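Local atomic coordinates of fructose-bisphosphate aldolase (Thermus caldophilus, PDB entry 2FJK), a protein that belongs to the class II fructose-bisphosphate aldolases, enzymes of the TIM-barrel clan, and holds 1,3-dihydroxyacetonephosphate in its pocket. Residues L9-R13 with A198-P204; L133-I139 with L151-E157; T176-K182 with L207-V213. The contacts are given in a common frame with arbitrary orientation. Residues are numbered along the deposited sequence.

Interaction 1: residues L9-R13 with A198-P204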
loop_
_atom_site.group_PDB
_atom_site.type_symbol
_atom_site.label_atom_id
_atom_site.label_comp_id
_atom_site.label_asym_id
_atom_site.label_seq_id
_atom_site.Cartn_x
_atom_site.Cartn_y
_atom_site.Cartn_z
ATOM N N LEU A 9 20.379 -3.382 -15.509
ATOM C CA LEU A 9 20.964 -3.270 -16.842
ATOM C C LEU A 9 22.486 -3.116 -16.874
ATOM O O LEU A 9 23.140 -3.669 -17.754
ATOM C CB LEU A 9 20.307 -2.115 -17.622
ATOM C CG LEU A 9 18.856 -2.229 -18.147
ATOM C CD1 LEU A 9 18.500 -3.691 -18.424
ATOM C CD2 LEU A 9 17.879 -1.642 -17.144
ATOM N N ARG A 10 23.053 -2.369 -15.934
ATOM C CA ARG A 10 24.503 -2.195 -15.902
ATOM C C ARG A 10 25.191 -3.540 -15.759
ATOM O O ARG A 10 26.179 -3.818 -16.441
ATOM C CB ARG A 10 24.922 -1.299 -14.740
ATOM C CG ARG A 10 24.820 0.180 -15.034
ATOM C CD ARG A 10 25.285 0.984 -13.843
ATOM N NE ARG A 10 25.345 2.407 -14.148
ATOM C CZ ARG A 10 25.527 3.354 -13.236
ATOM N NH1 ARG A 10 25.664 3.024 -11.957
ATOM N NH2 ARG A 10 25.571 4.628 -13.604
ATOM N N LYS A 11 24.658 -4.369 -14.867
ATOM C CA LYS A 11 25.208 -5.698 -14.632
ATOM C C LYS A 11 24.926 -6.604 -15.819
ATOM O O LYS A 11 25.668 -7.554 -16.076
ATOM C CB LYS A 11 24.619 -6.302 -13.348
ATOM C CG LYS A 11 25.238 -5.733 -12.073
ATOM C CD LYS A 11 24.795 -6.489 -10.823
ATOM C CE LYS A 11 25.604 -6.054 -9.605
ATOM N NZ LYS A 11 25.489 -4.586 -9.347
ATOM N N ALA A 12 23.854 -6.303 -16.545
ATOM C CA ALA A 12 23.490 -7.085 -17.716
ATOM C C ALA A 12 24.560 -6.935 -18.799
ATOM O O ALA A 12 25.074 -7.924 -19.323
ATOM C CB ALA A 12 22.132 -6.631 -18.251
ATOM N N ARG A 13 24.893 -5.695 -19.136
ATOM C CA ARG A 13 25.902 -5.450 -20.160
ATOM C C ARG A 13 27.288 -5.839 -19.667
ATOM O O ARG A 13 28.062 -6.464 -20.394
ATOM C CB ARG A 13 25.901 -3.982 -20.579
ATOM C CG ARG A 13 26.982 -3.645 -21.604
ATOM C CD ARG A 13 26.826 -2.238 -22.145
ATOM N NE ARG A 13 27.884 -1.892 -23.090
ATOM C CZ ARG A 13 27.889 -0.791 -23.835
ATOM N NH1 ARG A 13 26.886 0.070 -23.746
ATOM N NH2 ARG A 13 28.898 -0.543 -24.659
ATOM N N ALA A 198 27.940 0.952 -29.345
ATOM C CA ALA A 198 28.318 0.432 -28.033
ATOM C C ALA A 198 29.704 0.923 -27.646
ATOM O O ALA A 198 29.952 1.261 -26.487
ATOM C CB ALA A 198 28.279 -1.099 -28.040
ATOM N N LYS A 199 30.601 0.968 -28.626
ATOM C CA LYS A 199 31.967 1.422 -28.395
ATOM C C LYS A 199 32.016 2.883 -27.976
ATOM O O LYS A 199 32.973 3.325 -27.342
ATOM C CB LYS A 199 32.821 1.208 -29.645
ATOM C CG LYS A 199 32.917 -0.243 -30.089
ATOM C CD LYS A 199 33.965 -0.419 -31.174
ATOM C CE LYS A 199 34.061 -1.869 -31.618
ATOM N NZ LYS A 199 35.084 -2.058 -32.681
ATOM N N LEU A 200 30.982 3.636 -28.327
ATOM C CA LEU A 200 30.943 5.051 -27.987
ATOM C C LEU A 200 29.989 5.349 -26.838
ATOM O O LEU A 200 30.120 6.367 -26.158
ATOM C CB LEU A 200 30.548 5.872 -29.220
ATOM C CG LEU A 200 31.376 5.626 -30.489
ATOM C CD1 LEU A 200 31.084 6.723 -31.511
ATOM C CD2 LEU A 200 32.863 5.614 -30.147
ATOM N N VAL A 201 29.030 4.457 -26.620
ATOM C CA VAL A 201 28.059 4.642 -25.552
ATOM C C VAL A 201 28.155 3.500 -24.553
ATOM O O VAL A 201 27.672 2.395 -24.805
ATOM C CB VAL A 201 26.623 4.712 -26.111
ATOM C CG1 VAL A 201 25.642 5.018 -24.989
ATOM C CG2 VAL A 201 26.544 5.780 -27.192
ATOM N N PRO A 202 28.790 3.755 -23.399
ATOM C CA PRO A 202 28.971 2.765 -22.332
ATOM C C PRO A 202 27.678 2.383 -21.610
ATOM O O PRO A 202 27.519 1.244 -21.178
ATOM C CB PRO A 202 29.977 3.444 -21.410
ATOM C CG PRO A 202 29.604 4.886 -21.539
ATOM C CD PRO A 202 29.401 5.044 -23.027
ATOM N N ALA A 203 26.756 3.333 -21.490
ATOM C CA ALA A 203 25.479 3.089 -20.825
ATOM C C ALA A 203 24.791 1.857 -21.403
ATOM O O ALA A 203 25.061 1.456 -22.529
ATOM C CB ALA A 203 24.585 4.296 -20.972
ATOM N N PRO A 204 23.905 1.220 -20.626
ATOM C CA PRO A 204 23.234 0.040 -21.174
ATOM C C PRO A 204 22.373 0.360 -22.398
ATOM O O PRO A 204 21.726 1.402 -22.451
ATOM C CB PRO A 204 22.425 -0.491 -19.986
ATOM C CG PRO A 204 22.325 0.664 -19.054
ATOM C CD PRO A 204 23.631 1.370 -19.189
#
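Arg13, on helix 6-14, reaches across with chi1 to chi3 all t, an extended side chain that delivers its guanidinium to Ala198, on helix 191-200, and the turn beyond it. NH2 donates to Ala198 O at 2.8 Å with an N-H...O angle of 142°, and NH1 donates to Val201 O at 2.7 Å and 150°. Two weak bonds supplement these: NH1 to Ala203 O, short at 2.6 Å but bent to 117°, and NH2 to Val201 O at 3.2 Å and 128°. Val201 O thus accepts from both terminal nitrogens. These three acceptors lie at the edge of the guanidinium, near its plane, whereas Pro202 O sits over one face and, although 2.9 Å from NH1, has too poor an angle to bond. Ala198 O also takes a weak backbone bond from Val201 N at 3.3 Å.

Beside this polar cluster, Leu9 CB packs on Pro204 CB at 3.6 Å, and both side chains touch Tyr169. Arg13 and Pro204 also touch Ala248 of strand 247-252, so the contact lies at the N-terminal end of this barrel strand and of 205-207, away from the ligand. A positive charge met by several neutral carbonyls, with no carboxylate between these segments, implies that Arg13 here satisfies main-chain acceptors ahead of strand 205-207, tying helix 6-14 to that turn.

Interaction 2: residues L133-I139 with L151-E157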
loop_
_atom_site.group_PDB
_atom_site.type_symbol
_atom_site.label_atom_id
_atom_site.label_comp_id
_atom_site.label_asym_id
_atom_site.label_seq_id
_atom_site.Cartn_x
_atom_site.Cartn_y
_atom_site.Cartn_z
ATOM N N LEU A 133 17.204 7.290 -29.913
ATOM C CA LEU A 133 17.725 8.064 -31.028
ATOM C C LEU A 133 17.601 7.173 -32.259
ATOM O O LEU A 133 18.071 6.031 -32.258
ATOM C CB LEU A 133 19.191 8.412 -30.783
ATOM C CG LEU A 133 19.868 9.342 -31.784
ATOM C CD1 LEU A 133 19.106 10.679 -31.886
ATOM C CD2 LEU A 133 21.303 9.564 -31.330
ATOM N N GLY A 134 16.966 7.691 -33.304
ATOM C CA GLY A 134 16.776 6.909 -34.512
ATOM C C GLY A 134 15.386 6.303 -34.488
ATOM O O GLY A 134 14.867 5.985 -33.422
ATOM N N ARG A 135 14.777 6.143 -35.655
ATOM C CA ARG A 135 13.435 5.586 -35.735
ATOM C C ARG A 135 13.469 4.072 -35.842
ATOM O O ARG A 135 14.252 3.516 -36.608
ATOM C CB ARG A 135 12.708 6.167 -36.942
ATOM C CG ARG A 135 11.244 5.797 -37.026
ATOM C CD ARG A 135 10.387 7.041 -36.954
ATOM N NE ARG A 135 10.862 8.061 -37.885
ATOM C CZ ARG A 135 10.262 9.229 -38.091
ATOM N NH1 ARG A 135 9.153 9.534 -37.429
ATOM N NH2 ARG A 135 10.770 10.092 -38.959
ATOM N N LEU A 136 12.611 3.408 -35.074
ATOM C CA LEU A 136 12.547 1.950 -35.089
ATOM C C LEU A 136 11.823 1.460 -36.327
ATOM O O LEU A 136 10.654 1.086 -36.273
ATOM C CB LEU A 136 11.833 1.417 -33.844
ATOM C CG LEU A 136 12.614 1.333 -32.534
ATOM C CD1 LEU A 136 11.689 0.823 -31.440
ATOM C CD2 LEU A 136 13.802 0.407 -32.695
ATOM N N ALA A 137 12.530 1.474 -37.448
ATOM C CA ALA A 137 11.968 1.022 -38.704
ATOM C C ALA A 137 12.909 -0.015 -39.290
ATOM O O ALA A 137 14.130 0.081 -39.134
ATOM C CB ALA A 137 11.816 2.198 -39.663
ATOM N N GLY A 138 12.341 -1.018 -39.949
ATOM C CA GLY A 138 13.170 -2.042 -40.552
ATOM C C GLY A 138 13.845 -1.504 -41.800
ATOM O O GLY A 138 13.442 -0.470 -42.334
ATOM N N ILE A 139 14.881 -2.200 -42.256
ATOM C CA ILE A 139 15.615 -1.815 -43.456
ATOM C C ILE A 139 16.219 -3.037 -44.125
ATOM O O ILE A 139 16.652 -3.973 -43.455
ATOM C CB ILE A 139 16.761 -0.811 -43.149
ATOM C CG1 ILE A 139 17.389 -1.117 -41.789
ATOM C CG2 ILE A 139 16.242 0.605 -43.217
ATOM C CD1 ILE A 139 18.151 -2.420 -41.729
ATOM N N LEU A 151 17.748 6.749 -41.583
ATOM C CA LEU A 151 17.142 5.979 -40.508
ATOM C C LEU A 151 18.261 5.320 -39.714
ATOM O O LEU A 151 19.420 5.362 -40.120
ATOM C CB LEU A 151 16.232 4.898 -41.092
ATOM C CG LEU A 151 15.547 3.962 -40.094
ATOM C CD1 LEU A 151 14.450 4.726 -39.371
ATOM C CD2 LEU A 151 14.972 2.751 -40.817
ATOM N N LEU A 152 17.906 4.715 -38.588
ATOM C CA LEU A 152 18.865 4.017 -37.739
ATOM C C LEU A 152 19.842 4.929 -37.010
ATOM O O LEU A 152 20.346 5.906 -37.562
ATOM C CB LEU A 152 19.638 2.983 -38.560
ATOM C CG LEU A 152 18.779 2.028 -39.399
ATOM C CD1 LEU A 152 19.683 0.993 -40.050
ATOM C CD2 LEU A 152 17.730 1.348 -38.532
ATOM N N THR A 153 20.107 4.576 -35.757
ATOM C CA THR A 153 21.000 5.324 -34.886
ATOM C C THR A 153 22.414 5.493 -35.421
ATOM O O THR A 153 23.027 4.543 -35.909
ATOM C CB THR A 153 21.113 4.645 -33.509
ATOM O OG1 THR A 153 19.800 4.405 -32.988
ATOM C CG2 THR A 153 21.888 5.530 -32.540
ATOM N N ASN A 154 22.924 6.715 -35.315
ATOM C CA ASN A 154 24.278 7.038 -35.742
ATOM C C ASN A 154 25.100 7.112 -34.452
ATOM O O ASN A 154 24.826 7.942 -33.582
ATOM C CB ASN A 154 24.290 8.391 -36.456
ATOM C CG ASN A 154 25.697 8.892 -36.745
ATOM O OD1 ASN A 154 26.418 8.333 -37.574
ATOM N ND2 ASN A 154 26.093 9.953 -36.056
ATOM N N PRO A 155 26.113 6.242 -34.307
ATOM C CA PRO A 155 26.959 6.221 -33.110
ATOM C C PRO A 155 27.406 7.576 -32.559
ATOM O O PRO A 155 27.103 7.905 -31.411
ATOM C CB PRO A 155 28.129 5.315 -33.519
ATOM C CG PRO A 155 28.090 5.313 -35.022
ATOM C CD PRO A 155 26.625 5.302 -35.317
ATOM N N GLU A 156 28.121 8.363 -33.359
ATOM C CA GLU A 156 28.581 9.671 -32.899
ATOM C C GLU A 156 27.435 10.454 -32.285
ATOM O O GLU A 156 27.578 11.050 -31.220
ATOM C CB GLU A 156 29.175 10.478 -34.053
ATOM C CG GLU A 156 30.658 10.274 -34.260
ATOM C CD GLU A 156 31.017 8.826 -34.483
ATOM O OE1 GLU A 156 30.230 8.118 -35.154
ATOM O OE2 GLU A 156 32.091 8.400 -34.001
ATOM N N GLU A 157 26.302 10.462 -32.975
ATOM C CA GLU A 157 25.126 11.170 -32.485
ATOM C C GLU A 157 24.699 10.586 -31.149
ATOM O O GLU A 157 24.273 11.310 -30.252
ATOM C CB GLU A 157 23.966 11.040 -33.472
ATOM C CG GLU A 157 24.039 11.958 -34.668
ATOM C CD GLU A 157 22.803 11.850 -35.538
ATOM O OE1 GLU A 157 21.685 11.906 -34.980
ATOM O OE2 GLU A 157 22.949 11.716 -36.775
#
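Leu151 overlaps the loop 133-139 with both methyls: CD1 lies 3.3 Å from Arg135 CB and 3.0 Å from Arg135 O, while CD2 meets Ala137 CB at 3.4 Å and Ile139 CG2 at 3.5 Å. Leu152 extends the apolar patch, its CD1 3.6 Å from Ile139 CG1. Farther along, Leu133 CD2 packs against Glu157 CB at 3.7 Å, on the first turn of helix 155-164.

The backbones come closest at Gly134 and Thr153, 4.5 Å between CA atoms. An ideal CB on Gly134 would stand 2.8 Å from Thr153 N, a clash, and phi/psi of 98/148 would jam it against the preceding carbonyl; both call for glycine. Nearby, Thr153 OG1 donates to Leu133 O over a very short 2.5 Å; the same hydroxyl is hydrogen-bonded to Ala173 N. The chemistry is aliphatic packing (Leu, Ile, Ala and the CB of Glu157) beside one hydrogen bond across the segments, which implies that the lead into helix 155-164 is fixed beside the residues where strand 128-133 passes into its loop.

Interaction 3: residues T176-K182 with L207-V213. With 13P (1,3-dihydroxyacetonephosphate), chain E.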
loop_
_atom_site.group_PDB
_atom_site.type_symbol
_atom_site.label_atom_id
_atom_site.label_comp_id
_atom_site.label_asym_id
_atom_site.label_seq_id
_atom_site.Cartn_x
_atom_site.Cartn_y
_atom_site.Cartn_z
ATOM N N THR A 176 15.102 -3.272 -36.079
ATOM C CA THR A 176 13.892 -3.842 -35.468
ATOM C C THR A 176 12.708 -2.882 -35.591
ATOM O O THR A 176 12.888 -1.691 -35.865
ATOM C CB THR A 176 14.082 -4.133 -33.962
ATOM O OG1 THR A 176 14.265 -2.898 -33.266
ATOM C CG2 THR A 176 15.294 -5.017 -33.727
ATOM N N SER A 177 11.499 -3.408 -35.388
ATOM C CA SER A 177 10.280 -2.612 -35.459
ATOM C C SER A 177 9.147 -3.394 -34.791
ATOM O O SER A 177 9.187 -4.627 -34.749
ATOM C CB SER A 177 9.933 -2.293 -36.921
ATOM O OG SER A 177 9.433 -3.429 -37.614
ATOM N N HIS A 178 8.141 -2.681 -34.271
ATOM C CA HIS A 178 7.014 -3.315 -33.571
ATOM C C HIS A 178 6.063 -4.100 -34.477
ATOM O O HIS A 178 6.058 -3.932 -35.698
ATOM C CB HIS A 178 6.177 -2.267 -32.818
ATOM C CG HIS A 178 6.949 -1.453 -31.828
ATOM N ND1 HIS A 178 7.673 -2.015 -30.798
ATOM C CD2 HIS A 178 7.099 -0.112 -31.704
ATOM C CE1 HIS A 178 8.238 -1.055 -30.085
ATOM N NE2 HIS A 178 7.905 0.107 -30.613
ATOM N N GLY A 179 5.251 -4.955 -33.863
ATOM C CA GLY A 179 4.285 -5.720 -34.630
ATOM C C GLY A 179 4.735 -7.080 -35.103
ATOM O O GLY A 179 5.882 -7.474 -34.911
ATOM N N ALA A 180 3.820 -7.804 -35.737
ATOM C CA ALA A 180 4.115 -9.146 -36.224
ATOM C C ALA A 180 4.710 -9.198 -37.640
ATOM O O ALA A 180 4.932 -10.281 -38.175
ATOM C CB ALA A 180 2.856 -9.990 -36.166
ATOM N N TYR A 181 4.969 -8.045 -38.247
ATOM C CA TYR A 181 5.528 -8.031 -39.602
ATOM C C TYR A 181 6.816 -7.234 -39.647
ATOM O O TYR A 181 6.855 -6.125 -40.180
ATOM C CB TYR A 181 4.509 -7.446 -40.587
ATOM C CG TYR A 181 3.170 -8.140 -40.516
ATOM C CD1 TYR A 181 2.076 -7.539 -39.887
ATOM C CD2 TYR A 181 3.004 -9.418 -41.051
ATOM C CE1 TYR A 181 0.845 -8.200 -39.795
ATOM C CE2 TYR A 181 1.793 -10.082 -40.965
ATOM C CZ TYR A 181 0.719 -9.471 -40.336
ATOM O OH TYR A 181 -0.467 -10.152 -40.239
ATOM N N LYS A 182 7.874 -7.823 -39.103
ATOM C CA LYS A 182 9.173 -7.167 -39.032
ATOM C C LYS A 182 10.030 -7.198 -40.298
ATOM O O LYS A 182 11.119 -6.634 -40.312
ATOM C CB LYS A 182 9.957 -7.744 -37.845
ATOM C CG LYS A 182 9.165 -7.699 -36.535
ATOM C CD LYS A 182 10.001 -8.113 -35.333
ATOM C CE LYS A 182 9.160 -8.155 -34.071
ATOM N NZ LYS A 182 8.437 -6.867 -33.843
ATOM N N LEU A 207 16.840 -2.622 -26.808
ATOM C CA LEU A 207 16.306 -3.084 -28.079
ATOM C C LEU A 207 14.794 -3.305 -28.042
ATOM O O LEU A 207 14.314 -4.227 -27.392
ATOM C CB LEU A 207 16.997 -4.394 -28.472
ATOM C CG LEU A 207 16.740 -4.944 -29.874
ATOM C CD1 LEU A 207 17.259 -3.946 -30.902
ATOM C CD2 LEU A 207 17.440 -6.286 -30.031
ATOM N N HIS A 208 14.048 -2.456 -28.744
ATOM C CA HIS A 208 12.598 -2.596 -28.802
ATOM C C HIS A 208 12.187 -3.354 -30.050
ATOM O O HIS A 208 13.029 -3.708 -30.869
ATOM C CB HIS A 208 11.908 -1.230 -28.782
ATOM C CG HIS A 208 11.971 -0.546 -27.456
ATOM N ND1 HIS A 208 13.041 0.233 -27.070
ATOM C CD2 HIS A 208 11.115 -0.558 -26.407
ATOM C CE1 HIS A 208 12.837 0.673 -25.841
ATOM N NE2 HIS A 208 11.678 0.207 -25.416
ATOM N N GLY A 209 10.884 -3.597 -30.183
ATOM C CA GLY A 209 10.363 -4.316 -31.330
ATOM C C GLY A 209 11.163 -5.577 -31.554
ATOM O O GLY A 209 11.491 -5.925 -32.691
ATOM N N ALA A 210 11.455 -6.280 -30.463
ATOM C CA ALA A 210 12.270 -7.482 -30.550
ATOM C C ALA A 210 11.557 -8.821 -30.467
ATOM O O ALA A 210 12.207 -9.838 -30.256
ATOM C CB ALA A 210 13.382 -7.422 -29.500
ATOM N N SER A 211 10.240 -8.845 -30.638
ATOM C CA SER A 211 9.528 -10.121 -30.585
ATOM C C SER A 211 10.067 -11.092 -31.647
ATOM O O SER A 211 10.580 -10.673 -32.682
ATOM C CB SER A 211 8.025 -9.921 -30.793
ATOM O OG SER A 211 7.365 -9.648 -29.567
ATOM N N ALA A 212 9.932 -12.387 -31.379
ATOM C CA ALA A 212 10.405 -13.425 -32.288
ATOM C C ALA A 212 9.285 -13.878 -33.222
ATOM O O ALA A 212 9.537 -14.372 -34.320
ATOM C CB ALA A 212 10.945 -14.625 -31.479
ATOM N N VAL A 213 8.048 -13.704 -32.780
ATOM C CA VAL A 213 6.894 -14.088 -33.577
ATOM C C VAL A 213 7.121 -15.482 -34.179
ATOM O O VAL A 213 7.057 -15.662 -35.398
ATOM C CB VAL A 213 6.665 -13.065 -34.707
ATOM C CG1 VAL A 213 5.225 -13.136 -35.186
ATOM C CG2 VAL A 213 7.019 -11.653 -34.212
HETATM P P 13P E . 6.996 -5.976 -30.182
HETATM O O1P 13P E . 5.621 -5.624 -30.929
HETATM O O2P 13P E . 8.000 -6.470 -31.302
HETATM O O3P 13P E . 6.743 -7.128 -29.161
HETATM O O1 13P E . 7.517 -4.654 -29.433
HETATM C C1 13P E . 8.210 -4.798 -28.195
HETATM C C2 13P E . 8.799 -3.440 -27.907
HETATM O O2 13P E . 9.473 -2.882 -28.770
HETATM C C3 13P E . 8.567 -2.754 -26.561
HETATM O O3 13P E . 9.118 -1.441 -26.571
#
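Lys182 folds back into its own loop: chi1 m, chi2 and chi3 t and chi4 m (-54°) bring NZ to Ser177 O at 2.5 Å, Gly179 O at 2.8 Å and O2P of 1,3-dihydroxyacetonephosphate at 2.6 Å, with a weak bond to Gly209 O at 3.4 Å. The ammonium ties its own loop to the phosphate and reaches the other only through that weak bond. His178, with chi1 at -57° and chi2 at -56°, donates from ND1 to ligand O1 at 3.0 Å. Thr176 takes the p rotamer, from which OG1 donates to His208 O at 2.8 Å while CG2 meets Leu207 CD1 at 3.6 Å. Ser211, chi1 -87°, sets OG 2.6 Å from O3P in a hydrogen bond. Gly179 N bonds O1P at 3.0 Å.

Gly209 lacks a CB, which would stand 2.5 Å from Ser177 C, so the loops close to 4.2 Å between His178 CA and Gly209 CA; its positive phi of 49° separately suits glycine. These loops follow strands 171-172 and 205-207 at the C-terminal ends of the barrel strands, where TIM-barrel pockets lie; Asp253 and Thr254, after strand 247-252, also bond the ligand, and helix 236-244 packs on Leu207 and Ala210.

In the fold
Interaction 3 is the buried one, its centre about 10 Å from the centre of the chain; interactions 1 and 2 are partly buried, their centres each about 17 Å from it. Strand 205-207 links interactions 1 and 3, since 198-204 leads into it and 207-213 leaves from its end, though their segments do not otherwise touch. Interactions 1 and 2 meet where Leu200 CD1 packs on Pro155 CB at 3.8 Å, joining helices 191-200 and 155-164. Leu136 bridges interactions 2 and 3, its CD1 3.4 Å from His208 CB. Chemistry follows place: charge against main-chain carbonyls in interaction 1, mostly apolar packing in interaction 2, and polar groups converging on a phosphate in interaction 3.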